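Local coordinates for protein meso-diaminopimelate dehydrogenase (Clostridium tetani, PDB 3WGY) that catalyses, in its natural form, the NADP-dependent oxidative deamination of meso-diaminopimelate, and here is an engineered variant crystallised with the 2-oxo acid 4-methyl-2-oxovalerate, at residues E104-I109 / N115-S120; P81-A84 / N88-D91. The protein carries 6 engineered substitutions. All blocks are in the same frame, centred on the assembly; numbering follows the deposited sequence.

Contact 1: E104-I109 / N115-S120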
loop_
_atom_site.group_PDB
_atom_site.type_symbol
_atom_site.label_atom_id
_atom_site.label_comp_id
_atom_site.label_asym_id
_atom_site.label_seq_id
_atom_site.Cartn_x
_atom_site.Cartn_y
_atom_site.Cartn_z
ATOM N N GLU B 104 -7.858 0.950 24.137
ATOM C CA GLU B 104 -8.710 0.433 25.204
ATOM C C GLU B 104 -9.733 1.466 25.658
ATOM O O GLU B 104 -10.926 1.171 25.734
ATOM C CB GLU B 104 -7.864 -0.003 26.404
ATOM C CG GLU B 104 -6.992 -1.218 26.148
ATOM C CD GLU B 104 -7.791 -2.433 25.705
ATOM O OE1 GLU B 104 -8.709 -2.851 26.446
ATOM O OE2 GLU B 104 -7.497 -2.970 24.614
ATOM N N ARG B 105 -9.261 2.677 25.949
ATOM C CA ARG B 105 -10.130 3.758 26.410
ATOM C C ARG B 105 -11.273 4.006 25.429
ATOM O O ARG B 105 -12.450 4.009 25.806
ATOM C CB ARG B 105 -9.323 5.054 26.590
ATOM C CG ARG B 105 -10.149 6.261 27.062
ATOM C CD ARG B 105 -9.926 6.562 28.550
ATOM N NE ARG B 105 -11.132 7.060 29.219
ATOM C CZ ARG B 105 -11.460 8.342 29.359
ATOM N NH1 ARG B 105 -10.673 9.300 28.880
ATOM N NH2 ARG B 105 -12.587 8.668 29.982
ATOM N N MET B 106 -10.919 4.218 24.167
ATOM C CA MET B 106 -11.916 4.480 23.139
ATOM C C MET B 106 -12.818 3.277 22.872
ATOM O O MET B 106 -13.989 3.442 22.532
ATOM C CB MET B 106 -11.226 4.901 21.842
ATOM C CG MET B 106 -10.433 6.187 21.954
ATOM S SD MET B 106 -11.487 7.597 22.280
ATOM C CE MET B 106 -12.121 7.973 20.657
ATOM N N ASP B 107 -12.270 2.076 23.027
ATOM C CA ASP B 107 -13.032 0.852 22.793
ATOM C C ASP B 107 -14.169 0.722 23.802
ATOM O O ASP B 107 -15.313 0.456 23.431
ATOM C CB ASP B 107 -12.112 -0.371 22.873
ATOM C CG ASP B 107 -12.798 -1.648 22.412
ATOM O OD1 ASP B 107 -13.481 -1.616 21.365
ATOM O OD2 ASP B 107 -12.645 -2.689 23.090
ATOM N N GLU B 108 -13.852 0.919 25.078
ATOM C CA GLU B 108 -14.857 0.835 26.131
ATOM C C GLU B 108 -15.977 1.842 25.885
ATOM O O GLU B 108 -17.149 1.479 25.804
ATOM C CB GLU B 108 -14.218 1.104 27.496
ATOM C CG GLU B 108 -14.967 2.133 28.342
ATOM C CD GLU B 108 -14.340 2.342 29.702
ATOM O OE1 GLU B 108 -14.376 1.394 30.517
ATOM O OE2 GLU B 108 -13.809 3.447 29.951
ATOM N N ILE B 109 -15.600 3.110 25.765
ATOM C CA ILE B 109 -16.555 4.187 25.543
ATOM C C ILE B 109 -17.384 3.981 24.283
ATOM O O ILE B 109 -18.592 4.215 24.287
ATOM C CB ILE B 109 -15.825 5.535 25.449
ATOM C CG1 ILE B 109 -15.042 5.780 26.742
ATOM C CG2 ILE B 109 -16.825 6.648 25.204
ATOM C CD1 ILE B 109 -13.846 6.688 26.582
ATOM N N ASN B 115 -21.352 2.980 19.424
ATOM C CA ASN B 115 -20.732 3.716 18.323
ATOM C C ASN B 115 -19.419 3.060 17.926
ATOM O O ASN B 115 -18.957 2.128 18.579
ATOM C CB ASN B 115 -20.449 5.157 18.746
ATOM C CG ASN B 115 -21.711 5.952 18.982
ATOM O OD1 ASN B 115 -21.734 6.865 19.812
ATOM N ND2 ASN B 115 -22.765 5.627 18.244
ATOM N N ILE B 116 -18.811 3.554 16.855
ATOM C CA ILE B 116 -17.538 3.013 16.405
ATOM C C ILE B 116 -16.539 4.153 16.347
ATOM O O ILE B 116 -16.879 5.260 15.945
ATOM C CB ILE B 116 -17.658 2.343 15.014
ATOM C CG1 ILE B 116 -16.265 2.012 14.467
ATOM C CG2 ILE B 116 -18.407 3.252 14.057
ATOM C CD1 ILE B 116 -16.290 1.205 13.188
ATOM N N SER B 117 -15.308 3.880 16.767
ATOM C CA SER B 117 -14.265 4.900 16.768
ATOM C C SER B 117 -12.992 4.437 16.081
ATOM O O SER B 117 -12.429 3.406 16.434
ATOM C CB SER B 117 -13.917 5.314 18.200
ATOM O OG SER B 117 -14.996 5.991 18.812
ATOM N N LEU B 118 -12.544 5.207 15.101
ATOM C CA LEU B 118 -11.311 4.887 14.394
ATOM C C LEU B 118 -10.185 5.710 15.013
ATOM O O LEU B 118 -10.236 6.937 15.021
ATOM C CB LEU B 118 -11.438 5.226 12.907
ATOM C CG LEU B 118 -10.113 5.195 12.140
ATOM C CD1 LEU B 118 -9.498 3.804 12.257
ATOM C CD2 LEU B 118 -10.351 5.570 10.672
ATOM N N ILE B 119 -9.178 5.036 15.547
ATOM C CA ILE B 119 -8.057 5.743 16.151
ATOM C C ILE B 119 -6.776 5.591 15.334
ATOM O O ILE B 119 -6.621 4.641 14.566
ATOM C CB ILE B 119 -7.749 5.224 17.568
ATOM C CG1 ILE B 119 -7.073 3.857 17.477
ATOM C CG2 ILE B 119 -9.045 5.103 18.381
ATOM C CD1 ILE B 119 -6.363 3.444 18.740
ATOM N N SER B 120 -5.878 6.555 15.504
ATOM C CA SER B 120 -4.574 6.557 14.865
ATOM C C SER B 120 -4.486 6.425 13.345
ATOM O O SER B 120 -3.701 5.620 12.832
ATOM C CB SER B 120 -3.704 5.475 15.512
ATOM O OG SER B 120 -3.598 5.672 16.916
#
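Met106 reaches from helix 99-113 down onto the strand that follows it, and its side chain carries nearly all of the helix side of this contact, meeting Ser117 and Ile119. Start at its root: Met106 CB comes to 4.1 Å from CG2 of Ile119, and the next atom, CG, lies 4.0 Å from that same methyl. The chain then bends twice, about CB-CG (chi2 -65°) and CG-SD (chi3 -80°), instead of running out straight, and the tip swings across to the other residue, where Met106 CE stands 3.9 Å from OG and 4.0 Å from CB of Ser117. Base and tip of one methionine therefore rest on two different strand residues. Met106 and Ile119 lie alongside each other, their side chains running in opposite directions. On Ile119 the CG2 branch does the touching; chi1 of 74° sets CG1 in the cramped site between backbone N and carbonyl carbon and leaves CG2 anti to the carbonyl carbon, where it meets Met106. Pro81 of helix 80-84 and Thr89 of strand 88-90 also pack against Met106. The surroundings are those of a beta-alpha-beta unit, strand 88-90, helix 99-113 and strand 116-118, in the parallel Rossmann-type sheet. No hydrogen bond joins the two segments: the Ser117 hydroxyl, though beside the methionine methyl, is bonded to the hydroxyls of Thr89 and Ser110. The grip of helix on strand within these segments is thus van der Waals packing, with the polar group at the contact bonded to partners outside them.

Contact 2: P81-A84 / N88-D91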
loop_
_atom_site.group_PDB
_atom_site.type_symbol
_atom_site.label_atom_id
_atom_site.label_comp_id
_atom_site.label_asym_id
_atom_site.label_seq_id
_atom_site.Cartn_x
_atom_site.Cartn_y
_atom_site.Cartn_z
ATOM N N PRO B 81 -12.523 10.524 23.936
ATOM C CA PRO B 81 -13.434 9.824 24.842
ATOM C C PRO B 81 -14.763 10.542 25.058
ATOM O O PRO B 81 -15.818 9.909 25.109
ATOM C CB PRO B 81 -12.615 9.728 26.120
ATOM C CG PRO B 81 -11.253 9.494 25.589
ATOM C CD PRO B 81 -11.164 10.544 24.512
ATOM N N MET B 82 -14.710 11.860 25.186
ATOM C CA MET B 82 -15.916 12.639 25.408
ATOM C C MET B 82 -16.822 12.674 24.182
ATOM O O MET B 82 -18.049 12.690 24.315
ATOM C CB MET B 82 -15.556 14.064 25.827
ATOM C CG MET B 82 -14.620 14.148 27.031
ATOM S SD MET B 82 -15.049 13.036 28.407
ATOM C CE MET B 82 -16.704 13.618 28.843
ATOM N N ILE B 83 -16.228 12.689 22.991
ATOM C CA ILE B 83 -17.007 12.718 21.754
ATOM C C ILE B 83 -17.494 11.318 21.382
ATOM O O ILE B 83 -18.575 11.158 20.816
ATOM C CB ILE B 83 -16.175 13.232 20.551
ATOM C CG1 ILE B 83 -15.301 14.416 20.964
ATOM C CG2 ILE B 83 -17.115 13.623 19.407
ATOM C CD1 ILE B 83 -16.055 15.614 21.470
ATOM N N ALA B 84 -16.684 10.310 21.691
ATOM C CA ALA B 84 -17.019 8.926 21.369
ATOM C C ALA B 84 -18.330 8.457 21.988
ATOM O O ALA B 84 -19.023 7.618 21.414
ATOM C CB ALA B 84 -15.884 7.997 21.794
ATOM N N ASN B 88 -19.748 8.660 16.287
ATOM C CA ASN B 88 -18.782 7.691 15.789
ATOM C C ASN B 88 -17.619 8.634 15.536
ATOM O O ASN B 88 -17.821 9.721 15.006
ATOM C CB ASN B 88 -19.250 7.076 14.475
ATOM C CG ASN B 88 -20.506 6.255 14.633
ATOM O OD1 ASN B 88 -20.580 5.375 15.486
ATOM N ND2 ASN B 88 -21.498 6.530 13.800
ATOM N N THR B 89 -16.408 8.253 15.908
ATOM C CA THR B 89 -15.301 9.175 15.715
ATOM C C THR B 89 -14.143 8.681 14.873
ATOM O O THR B 89 -13.974 7.482 14.660
ATOM C CB THR B 89 -14.724 9.601 17.056
ATOM O OG1 THR B 89 -14.165 8.455 17.712
ATOM C CG2 THR B 89 -15.812 10.212 17.926
ATOM N N VAL B 90 -13.354 9.640 14.401
ATOM C CA VAL B 90 -12.165 9.387 13.606
ATOM C C VAL B 90 -11.099 10.333 14.145
ATOM O O VAL B 90 -11.320 11.543 14.214
ATOM C CB VAL B 90 -12.398 9.700 12.103
ATOM C CG1 VAL B 90 -11.062 9.743 11.367
ATOM C CG2 VAL B 90 -13.297 8.642 11.477
ATOM N N ASP B 91 -9.955 9.790 14.549
ATOM C CA ASP B 91 -8.875 10.634 15.050
ATOM C C ASP B 91 -7.521 10.192 14.504
ATOM O O ASP B 91 -7.392 9.117 13.908
ATOM C CB ASP B 91 -8.838 10.647 16.585
ATOM C CG ASP B 91 -8.359 9.335 17.180
ATOM O OD1 ASP B 91 -7.307 8.822 16.740
ATOM O OD2 ASP B 91 -9.029 8.822 18.107
#
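Thr89 points its side chain from strand 88-90 at helix 80-84, and its methyl, CG2, makes the closest approaches to both Ala84 and Ile83. Against Ala84 the methyl meets backbone, sitting 3.9 Å from N and equally near CA, while the alanine's own CB is farther off, 4.5 Å from Thr89 OG1. Against Ile83 it meets the beta branch: CG2 of Ile83 is 3.9 Å from CG2 of Thr89, and Ile83 CB is 4.0 Å from that threonine methyl. The two side chains cross at a slant, and the outer end of the isoleucine leads off, Ile83 also packing on Met66 and Leu68 of the neighbouring strand 65-68. This is the short helix-to-strand return of a Rossmann-type domain, in which the chain comes off helix 80-84 and re-enters the parallel sheet between strands 65-68 and 116-118. A chi1 of 64° at Thr89 parts the two branches, the methyl going to the helix and the hydroxyl to a hydrogen bond with the Ser117 hydroxyl on the next strand.

In the fold
From the N terminus, helix 80-84 comes first, and contact 2 closes the short loop between it and strand 88-90. The chain then runs through helix 99-113, and contact 1 closes the next turn, bringing that helix onto strand 116-118. The two follow in series, neither nested nor crossing, yet their centres are only about 7 Å apart because strands 88-90 and 116-118 are neighbours in the parallel sheet. They are joined directly there: Leu118 N lies 2.7 Å from Thr89 O, a probable hydrogen bond of the sheet. Pro81 against Ile109 adds a helix-to-helix join, so both helices and both strands form one packed unit.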